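PDB 4D7K: Sam-dependent methyltransferases from Streptomyces davawensis, which methylates the 8-amino group of 8-amino-8-demethyl-D-riboflavin twice, using S-adenosyl-L-methionine, to complete the biosynthesis of the antibiotic roseoflavin. Local coordinates for residues Lys35-Leu38 against Pro39-Leu42; Gly45-Thr49 against Ala50-Ala54; Pro60-Leu63 against Arg64-Leu67; Arg99-Arg102 against Gly103-Thr106. One frame throughout, in Å; residues are numbered along the deposited sequence.

Interaction 1: Lys35-Leu38 against Pro39-Leu42; sequences KLHL and PDLL
Leu41 folds back over the carbonyl of His37, one turn earlier in the chain. Its CB lies 3.6 Å from His37 O, and CG comes closer, to 3.4 Å from that same oxygen. At the tip, CD1 passes beyond it to rest 4.2 Å from Leu38 CD2 and 4.0 Å from Leu36 O. With CG beside the backbone N, chi1 -75°, the branch lies back over His37 O. Beneath it, Leu41 N gives His37 O a hydrogen bond of 2.9 Å in the carbonyl plane, while the bond from Leu42 N to Leu38 O is weak.

His37 has two roles: with positive phi (56°) it ends helix 13-35 in a Schellman motif, and it is the N-cap residue of the short helix 38-41. Pro39 suits the first turn of that helix, where no backbone N-H is needed for an earlier carbonyl. Buried Leu38 reaches Leu67 of helix 60-72.

Asp40 OD2 lies in the plane of the imidazole at its edge, 3.6 Å from His37 CD2, with the carboxylate turned 56° from the ring. Asp40 OD1 accepts a weak bond from Ser95 N. An acid in the first helical turn suits the helix dipole. Asp40 forms no salt bridge with His37 but would probably favour a charged imidazole, which the nearby Arg102 guanidinium would disfavour; the geometry therefore does not predict the charge.

Interaction 2: Gly45-Thr49 against Ala50-Ala54; sequences GPRTT and ADLAA
At Thr48 the extended chain turns into a helix: Leu52 N bonds to Thr48 O at 3.0 Å and Ala53 N to Thr49 O at 2.7 Å. Thr48 is the N-cap residue, and its chi1 of 71° sets OG1 between the backbone N and the carbonyl carbon, from where it accepts a nearly straight bond of 3.2 Å from Asp51 N. A small hydroxyl residue suits this place because the first-turn N-H groups lack carbonyl partners earlier in the helix. Strand 47-48 pairs with strand 83-86 through Arg47 and Phe84, and helices 49-56 and 60-72 follow it, an order consistent with a winged helix-turn-helix. Thr49 OG1 ties this corner to Asp82 by a hydrogen bond.

Arg47 is modelled in two positions, so its polar contacts are tentative. In one conformer it bends at chi2 and chi3, bringing its guanidinium flat against the Asp51 carboxylate, the planes 20° apart. Asp51 OD2 then sits over one face toward the rim, 3.1 Å from Arg47 NH2, a salt bridge of charge alone with no N-H aimed at the oxygen. In this conformer a water also accepts from Arg47 NH2 and donates to Asp51 O. Nearer the backbone, Arg47 CB packs on Leu52 CD2 at 3.9 Å.

Interaction 3: Pro60-Leu63 against Arg64-Leu67; sequences PSRL and RRLL
The guanidinium of Arg64 has Pro60 O over one face, 4.0 Å from Arg64 NH1, and the CA of Ser61 approaches the same group at a slant. Over one face of the Arg62 guanidinium stands Arg65 NH1, 4.4 Å from Arg62 NE. The backbone beneath is ordinary helix: Arg64 N bonds to Pro60 O at 3.0 Å, Leu66 N to Arg62 O at 3.1 Å and Leu67 N to Leu63 O at 2.7 Å. Proline fits the first turn, where its nitrogen has no hydrogen to offer.

Leu63, Leu66 and Leu67 form the apolar side, Leu63 meeting Leu67 most closely. With Leu63 CG anti to its own N (chi1 178°) and Leu67 CG beside its N (chi1 -69°), Leu67 CD1 comes within 3.7 Å of Leu63 CG. Both pack on Leu52 of helix 49-56, consistent with the helical core of a winged-helix domain, while Leu63 and Leu66 touch Val124 of the second subunit. The aliphatic stem of Arg65 is used as well, its CG lying 3.4 Å from Ser61 O.

Arg64 forms a salt bridge with Asp82, Arg65 one with Asp299 of the second subunit, and Arg62 NH1 bonds to Leu303 O of that subunit. The Asp299 carboxylate would probably offset the charge of Arg65, while the Leu303 carbonyl gives Arg62 a hydrogen bond without a countercharge.

Interaction 4: Arg99-Arg102 against Gly103-Thr106; sequences RSMR and GMTT
Two threonines turn their hydroxyls back toward the carbonyls of Met101 and Arg102 by different torsions: Thr105 OG1 stands anti to its carbonyl carbon (chi1 -55°), Thr106 OG1 between the backbone N and the carbonyl carbon (chi1 54°). They lie early in the short helix 102-107, with Met101 at the N-cap position. An ST turn leads into it, Ser100 OG accepting from Arg102 N at 3.2 Å in an almost straight bond. Methionine has no acceptor suited to capping, and Glu161 of helix 149-165 takes over, its carboxylate accepting from the N-H groups of Gly103 and Met104.

Thr105 OG1 donates to Met101 O at 2.8 Å. Arg102 O is gripped by two bonds, from Thr106 N at 3.0 Å and Thr106 OG1 at 2.9 Å, which arrive from opposite faces of the carbonyl plane; Thr105 N adds a further, weak bond. A threonine hydroxyl suits this buried spot, since it finds its partner within its own helix.

Met101 and Met104 run side by side, their CE atoms 3.7 Å apart. These flexible thioethers pack on Leu17 and Tyr18 of the second subunit, respectively. The Arg102 chain, extended from CG to NE, carries NH2 to the carbonyl of Ala34 in helix 13-35. Over one face of its guanidinium, toward the rim, lies Thr106 CG2, 4.0 Å from Arg102 NH1.

In the fold
The four contacts follow one another along the chain without overlap, and interactions 1 to 3 share the region of the dimerisation domain. Interactions 1 and 2 have centres about 11 Å apart, as do interactions 2 and 3; leucines of helices 38-41, 49-56 and 60-72 meet in a common core, for instance Leu38 CD1 and Leu67 CD2 at 3.5 Å. Interaction 4 lies about 23 Å from interactions 2 and 3, measured between centres, but touches interaction 1, where Arg102 packs against His37. Interactions 1, 3 and 4 also reach the second subunit, as expected of a homodimer. All four lie away from the predicted S-adenosyl-L-methionine site on the seven-stranded sheet domain.

Interaction 1: Lys35-Leu38 against Pro39-Leu42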
loop_
_atom_site.group_PDB
_atom_site.type_symbol
_atom_site.label_atom_id
_atom_site.label_comp_id
_atom_site.label_asym_id
_atom_site.label_seq_id
_atom_site.Cartn_x
_atom_site.Cartn_y
_atom_site.Cartn_z
ATOM N N LYS A 35 -3.820 8.775 -13.169
ATOM C CA LYS A 35 -3.915 8.221 -14.524
ATOM C C LYS A 35 -5.043 8.875 -15.319
ATOM O O LYS A 35 -4.981 8.964 -16.539
ATOM C CB LYS A 35 -4.126 6.703 -14.491
ATOM C CG LYS A 35 -2.984 5.912 -13.860
ATOM C CD LYS A 35 -1.666 6.117 -14.585
ATOM C CE LYS A 35 -1.697 5.497 -15.972
ATOM N NZ LYS A 35 -0.351 5.558 -16.598
ATOM N N LEU A 36 -6.075 9.329 -14.619
ATOM C CA LEU A 36 -7.188 9.993 -15.274
ATOM C C LEU A 36 -6.892 11.477 -15.467
ATOM O O LEU A 36 -7.714 12.213 -16.012
ATOM C CB LEU A 36 -8.468 9.803 -14.466
ATOM C CG LEU A 36 -9.073 8.404 -14.555
ATOM C CD1 LEU A 36 -10.122 8.227 -13.479
ATOM C CD2 LEU A 36 -9.679 8.198 -15.931
ATOM N N HIS A 37 -5.714 11.900 -15.013
ATOM C CA HIS A 37 -5.269 13.290 -15.109
ATOM C C HIS A 37 -6.252 14.258 -14.457
ATOM O O HIS A 37 -6.362 15.420 -14.853
ATOM C CB HIS A 37 -5.025 13.671 -16.574
ATOM C CG HIS A 37 -3.811 13.020 -17.162
ATOM N ND1 HIS A 37 -3.883 11.935 -18.006
ATOM C CD2 HIS A 37 -2.493 13.282 -16.991
ATOM C CE1 HIS A 37 -2.658 11.568 -18.351
ATOM N NE2 HIS A 37 -1.800 12.366 -17.747
ATOM N N LEU A 38 -6.957 13.766 -13.445
ATOM C CA LEU A 38 -7.853 14.593 -12.645
ATOM C C LEU A 38 -7.159 15.787 -11.976
ATOM O O LEU A 38 -7.741 16.871 -11.932
ATOM C CB LEU A 38 -8.553 13.738 -11.587
ATOM C CG LEU A 38 -9.559 12.752 -12.179
ATOM C CD1 LEU A 38 -10.118 11.821 -11.120
ATOM C CD2 LEU A 38 -10.680 13.503 -12.865
ATOM N N PRO A 39 -5.922 15.610 -11.456
ATOM C CA PRO A 39 -5.302 16.805 -10.872
ATOM C C PRO A 39 -5.085 17.907 -11.895
ATOM O O PRO A 39 -5.279 19.081 -11.587
ATOM C CB PRO A 39 -3.956 16.291 -10.357
ATOM C CG PRO A 39 -4.147 14.829 -10.174
ATOM C CD PRO A 39 -5.066 14.423 -11.278
ATOM N N ASP A 40 -4.685 17.517 -13.102
ATOM C CA ASP A 40 -4.423 18.464 -14.173
ATOM C C ASP A 40 -5.724 19.101 -14.675
ATOM O O ASP A 40 -5.759 20.284 -15.030
ATOM C CB ASP A 40 -3.679 17.764 -15.315
ATOM C CG ASP A 40 -2.427 17.036 -14.833
ATOM O OD1 ASP A 40 -1.350 17.665 -14.784
ATOM O OD2 ASP A 40 -2.520 15.837 -14.495
ATOM N N LEU A 41 -6.796 18.316 -14.690
ATOM C CA LEU A 41 -8.109 18.825 -15.070
ATOM C C LEU A 41 -8.639 19.815 -14.030
ATOM O O LEU A 41 -9.466 20.665 -14.340
ATOM C CB LEU A 41 -9.104 17.672 -15.254
ATOM C CG LEU A 41 -9.005 16.812 -16.517
ATOM C CD1 LEU A 41 -9.865 15.568 -16.372
ATOM C CD2 LEU A 41 -9.422 17.611 -17.745
ATOM N N LEU A 42 -8.160 19.702 -12.795
ATOM C CA LEU A 42 -8.621 20.575 -11.721
ATOM C C LEU A 42 -7.619 21.694 -11.426
ATOM O O LEU A 42 -7.789 22.457 -10.474
ATOM C CB LEU A 42 -8.883 19.758 -10.457
ATOM C CG LEU A 42 -10.047 18.764 -10.485
ATOM C CD1 LEU A 42 -9.953 17.785 -9.312
ATOM C CD2 LEU A 42 -11.366 19.511 -10.442
#

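Interaction 2: Gly45-Thr49 against Ala50-Ala54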
loop_
_atom_site.group_PDB
_atom_site.type_symbol
_atom_site.label_atom_id
_atom_site.label_comp_id
_atom_site.label_asym_id
_atom_site.label_seq_id
_atom_site.Cartn_x
_atom_site.Cartn_y
_atom_site.Cartn_z
ATOM N N GLY A 45 -9.189 25.293 -11.092
ATOM C CA GLY A 45 -10.372 25.523 -10.279
ATOM C C GLY A 45 -11.338 24.354 -10.265
ATOM O O GLY A 45 -11.116 23.355 -10.939
ATOM N N PRO A 46 -12.436 24.485 -9.505
ATOM C CA PRO A 46 -13.356 23.366 -9.268
ATOM C C PRO A 46 -14.164 22.983 -10.502
ATOM O O PRO A 46 -14.429 23.815 -11.365
ATOM C CB PRO A 46 -14.294 23.897 -8.169
ATOM C CG PRO A 46 -13.729 25.238 -7.750
ATOM C CD PRO A 46 -12.923 25.734 -8.902
ATOM N N ARG A 47 -14.537 21.713 -10.574
ATOM C CA ARG A 47 -15.382 21.202 -11.644
ATOM C C ARG A 47 -16.426 20.267 -11.046
ATOM O O ARG A 47 -16.187 19.648 -10.010
ATOM C CB ARG A 47 -14.551 20.466 -12.701
ATOM C CG ARG A 47 -13.402 21.269 -13.297
ATOM C CD ARG A 47 -13.905 22.325 -14.262
ATOM N NE ARG A 47 -14.649 21.739 -15.372
ATOM C CZ ARG A 47 -15.409 22.438 -16.208
ATOM N NH1 ARG A 47 -15.529 23.750 -16.058
ATOM N NH2 ARG A 47 -16.047 21.824 -17.192
ATOM N N THR A 48 -17.573 20.154 -11.697
ATOM C CA THR A 48 -18.589 19.239 -11.217
ATOM C C THR A 48 -18.274 17.814 -11.653
ATOM O O THR A 48 -17.441 17.591 -12.535
ATOM C CB THR A 48 -19.969 19.624 -11.730
ATOM O OG1 THR A 48 -20.036 19.340 -13.128
ATOM C CG2 THR A 48 -20.223 21.112 -11.500
ATOM N N THR A 49 -18.945 16.850 -11.031
ATOM C CA THR A 49 -18.810 15.450 -11.409
ATOM C C THR A 49 -19.161 15.240 -12.879
ATOM O O THR A 49 -18.437 14.562 -13.605
ATOM C CB THR A 49 -19.709 14.549 -10.546
ATOM O OG1 THR A 49 -19.383 14.738 -9.166
ATOM C CG2 THR A 49 -19.506 13.090 -10.913
ATOM N N ALA A 50 -20.272 15.830 -13.305
ATOM C CA ALA A 50 -20.726 15.730 -14.688
ATOM C C ALA A 50 -19.659 16.195 -15.673
ATOM O O ALA A 50 -19.421 15.541 -16.690
ATOM C CB ALA A 50 -21.999 16.529 -14.882
ATOM N N ASP A 51 -19.023 17.325 -15.373
ATOM C CA ASP A 51 -17.959 17.853 -16.226
ATOM C C ASP A 51 -16.776 16.890 -16.285
ATOM O O ASP A 51 -16.243 16.601 -17.357
ATOM C CB ASP A 51 -17.482 19.221 -15.727
ATOM C CG ASP A 51 -18.507 20.323 -15.946
ATOM O OD1 ASP A 51 -19.391 20.166 -16.819
ATOM O OD2 ASP A 51 -18.415 21.357 -15.246
ATOM N N LEU A 52 -16.361 16.407 -15.121
ATOM C CA LEU A 52 -15.230 15.494 -15.038
ATOM C C LEU A 52 -15.573 14.161 -15.701
ATOM O O LEU A 52 -14.699 13.488 -16.252
ATOM C CB LEU A 52 -14.816 15.296 -13.580
ATOM C CG LEU A 52 -14.304 16.577 -12.916
ATOM C CD1 LEU A 52 -14.133 16.404 -11.418
ATOM C CD2 LEU A 52 -13.000 17.020 -13.553
ATOM N N ALA A 53 -16.851 13.797 -15.671
ATOM C CA ALA A 53 -17.298 12.563 -16.317
ATOM C C ALA A 53 -17.116 12.640 -17.832
ATOM O O ALA A 53 -16.628 11.697 -18.460
ATOM C CB ALA A 53 -18.749 12.274 -15.969
ATOM N N ALA A 54 -17.510 13.770 -18.413
ATOM C CA ALA A 54 -17.380 13.977 -19.854
ATOM C C ALA A 54 -15.921 14.153 -20.248
ATOM O O ALA A 54 -15.494 13.697 -21.307
ATOM C CB ALA A 54 -18.197 15.187 -20.295
HETATM O O HOH W 1 -15.439 19.056 -18.753
#

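Interaction 3: Pro60-Leu63 against Arg64-Leu67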
loop_
_atom_site.group_PDB
_atom_site.type_symbol
_atom_site.label_atom_id
_atom_site.label_comp_id
_atom_site.label_asym_id
_atom_site.label_seq_id
_atom_site.Cartn_x
_atom_site.Cartn_y
_atom_site.Cartn_z
ATOM N N PRO A 60 -20.600 8.716 -14.506
ATOM C CA PRO A 60 -20.686 9.730 -13.446
ATOM C C PRO A 60 -20.816 9.123 -12.050
ATOM O O PRO A 60 -20.128 9.559 -11.125
ATOM C CB PRO A 60 -21.950 10.515 -13.812
ATOM C CG PRO A 60 -22.106 10.315 -15.280
ATOM C CD PRO A 60 -21.620 8.919 -15.549
ATOM N N SER A 61 -21.675 8.117 -11.913
ATOM C CA SER A 61 -21.954 7.502 -10.620
ATOM C C SER A 61 -20.709 6.927 -9.950
ATOM O O SER A 61 -20.493 7.124 -8.755
ATOM C CB SER A 61 -23.003 6.403 -10.778
ATOM O OG SER A 61 -23.139 5.662 -9.577
ATOM N N ARG A 62 -19.890 6.220 -10.720
ATOM C CA ARG A 62 -18.702 5.586 -10.164
ATOM C C ARG A 62 -17.512 6.547 -10.071
ATOM O O ARG A 62 -16.617 6.352 -9.246
ATOM C CB ARG A 62 -18.336 4.346 -10.985
ATOM C CG ARG A 62 -19.304 3.189 -10.752
ATOM C CD ARG A 62 -18.879 1.899 -11.438
ATOM N NE ARG A 62 -19.292 0.732 -10.657
ATOM C CZ ARG A 62 -18.448 -0.150 -10.133
ATOM N NH1 ARG A 62 -17.143 -0.014 -10.327
ATOM N NH2 ARG A 62 -18.905 -1.176 -9.426
ATOM N N LEU A 63 -17.503 7.584 -10.904
ATOM C CA LEU A 63 -16.451 8.594 -10.819
ATOM C C LEU A 63 -16.577 9.364 -9.516
ATOM O O LEU A 63 -15.581 9.631 -8.843
ATOM C CB LEU A 63 -16.504 9.562 -12.003
ATOM C CG LEU A 63 -15.459 10.684 -11.950
ATOM C CD1 LEU A 63 -14.044 10.120 -12.052
ATOM C CD2 LEU A 63 -15.701 11.722 -13.032
ATOM N N ARG A 64 -17.812 9.712 -9.164
ATOM C CA ARG A 64 -18.093 10.435 -7.930
ATOM C C ARG A 64 -17.618 9.664 -6.706
ATOM O O ARG A 64 -17.062 10.247 -5.771
ATOM C CB ARG A 64 -19.588 10.730 -7.803
ATOM C CG ARG A 64 -19.943 11.506 -6.537
ATOM C CD ARG A 64 -21.432 11.763 -6.413
ATOM N NE ARG A 64 -21.948 12.557 -7.523
ATOM C CZ ARG A 64 -22.646 12.048 -8.531
ATOM N NH1 ARG A 64 -22.910 10.748 -8.561
ATOM N NH2 ARG A 64 -23.076 12.833 -9.508
ATOM N N ARG A 65 -17.839 8.352 -6.717
ATOM C CA ARG A 65 -17.385 7.495 -5.628
ATOM C C ARG A 65 -15.856 7.447 -5.560
ATOM O O ARG A 65 -15.275 7.457 -4.475
ATOM C CB ARG A 65 -17.964 6.088 -5.786
ATOM C CG ARG A 65 -19.483 6.056 -5.713
ATOM C CD ARG A 65 -20.027 4.706 -6.133
ATOM N NE ARG A 65 -19.552 3.632 -5.266
ATOM C CZ ARG A 65 -19.739 2.341 -5.515
ATOM N NH1 ARG A 65 -20.387 1.966 -6.610
ATOM N NH2 ARG A 65 -19.274 1.426 -4.675
ATOM N N LEU A 66 -15.211 7.413 -6.720
ATOM C CA LEU A 66 -13.755 7.489 -6.786
ATOM C C LEU A 66 -13.243 8.851 -6.299
ATOM O O LEU A 66 -12.275 8.927 -5.540
ATOM C CB LEU A 66 -13.271 7.231 -8.220
ATOM C CG LEU A 66 -11.782 7.479 -8.461
ATOM C CD1 LEU A 66 -10.953 6.478 -7.682
ATOM C CD2 LEU A 66 -11.434 7.417 -9.939
ATOM N N LEU A 67 -13.894 9.922 -6.747
ATOM C CA LEU A 67 -13.504 11.279 -6.364
ATOM C C LEU A 67 -13.732 11.518 -4.878
ATOM O O LEU A 67 -12.932 12.170 -4.212
ATOM C CB LEU A 67 -14.277 12.322 -7.180
ATOM C CG LEU A 67 -13.976 12.437 -8.675
ATOM C CD1 LEU A 67 -15.006 13.330 -9.355
ATOM C CD2 LEU A 67 -12.582 12.986 -8.869
#

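Interaction 4: Arg99-Arg102 against Gly103-Thr106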
loop_
_atom_site.group_PDB
_atom_site.type_symbol
_atom_site.label_atom_id
_atom_site.label_comp_id
_atom_site.label_asym_id
_atom_site.label_seq_id
_atom_site.Cartn_x
_atom_site.Cartn_y
_atom_site.Cartn_z
ATOM N N ARG A 99 7.521 20.796 -7.693
ATOM C CA ARG A 99 7.950 19.729 -6.793
ATOM C C ARG A 99 7.037 18.512 -6.933
ATOM O O ARG A 99 6.629 17.913 -5.934
ATOM C CB ARG A 99 7.968 20.220 -5.343
ATOM C CG ARG A 99 8.893 21.406 -5.089
ATOM C CD ARG A 99 8.779 21.920 -3.653
ATOM N NE ARG A 99 7.459 22.481 -3.360
ATOM C CZ ARG A 99 6.514 21.862 -2.655
ATOM N NH1 ARG A 99 6.737 20.653 -2.157
ATOM N NH2 ARG A 99 5.345 22.453 -2.442
ATOM N N SER A 100 6.728 18.157 -8.179
ATOM C CA SER A 100 5.804 17.069 -8.491
ATOM C C SER A 100 6.241 15.730 -7.916
ATOM O O SER A 100 7.430 15.471 -7.764
ATOM C CB SER A 100 5.637 16.933 -10.007
ATOM O OG SER A 100 5.091 15.669 -10.347
ATOM N N MET A 101 5.264 14.886 -7.599
ATOM C CA MET A 101 5.522 13.546 -7.089
ATOM C C MET A 101 4.608 12.541 -7.783
ATOM O O MET A 101 4.282 11.494 -7.229
ATOM C CB MET A 101 5.329 13.503 -5.567
ATOM C CG MET A 101 6.411 14.283 -4.814
ATOM S SD MET A 101 6.198 14.366 -3.027
ATOM C CE MET A 101 6.614 12.688 -2.558
ATOM N N ARG A 102 4.195 12.877 -9.002
ATOM C CA ARG A 102 3.293 12.038 -9.777
ATOM C C ARG A 102 4.006 10.776 -10.229
ATOM O O ARG A 102 3.392 9.716 -10.353
ATOM C CB ARG A 102 2.750 12.800 -10.993
ATOM C CG ARG A 102 1.680 12.052 -11.773
ATOM C CD ARG A 102 1.269 12.795 -13.038
ATOM N NE ARG A 102 0.215 12.076 -13.750
ATOM C CZ ARG A 102 0.425 11.017 -14.529
ATOM N NH1 ARG A 102 1.656 10.548 -14.706
ATOM N NH2 ARG A 102 -0.599 10.426 -15.131
ATOM N N GLY A 103 5.307 10.904 -10.474
ATOM C CA GLY A 103 6.105 9.798 -10.969
ATOM C C GLY A 103 6.116 8.592 -10.050
ATOM O O GLY A 103 5.798 7.479 -10.467
ATOM N N MET A 104 6.473 8.808 -8.789
ATOM C CA MET A 104 6.559 7.709 -7.834
ATOM C C MET A 104 5.179 7.146 -7.492
ATOM O O MET A 104 5.047 5.975 -7.141
ATOM C CB MET A 104 7.269 8.161 -6.557
ATOM C CG MET A 104 6.416 9.018 -5.642
ATOM S SD MET A 104 7.160 9.258 -4.020
ATOM C CE MET A 104 8.640 10.170 -4.456
ATOM N N THR A 105 4.149 7.978 -7.611
ATOM C CA THR A 105 2.805 7.580 -7.218
ATOM C C THR A 105 2.146 6.719 -8.301
ATOM O O THR A 105 1.301 5.879 -7.999
ATOM C CB THR A 105 1.943 8.826 -6.898
ATOM O OG1 THR A 105 2.610 9.612 -5.903
ATOM C CG2 THR A 105 0.578 8.434 -6.366
ATOM N N THR A 106 2.554 6.903 -9.555
ATOM C CA THR A 106 2.000 6.116 -10.655
ATOM C C THR A 106 2.837 4.887 -11.024
ATOM O O THR A 106 2.279 3.832 -11.322
ATOM C CB THR A 106 1.822 6.967 -11.930
ATOM O OG1 THR A 106 3.061 7.604 -12.264
ATOM C CG2 THR A 106 0.749 8.023 -11.720
#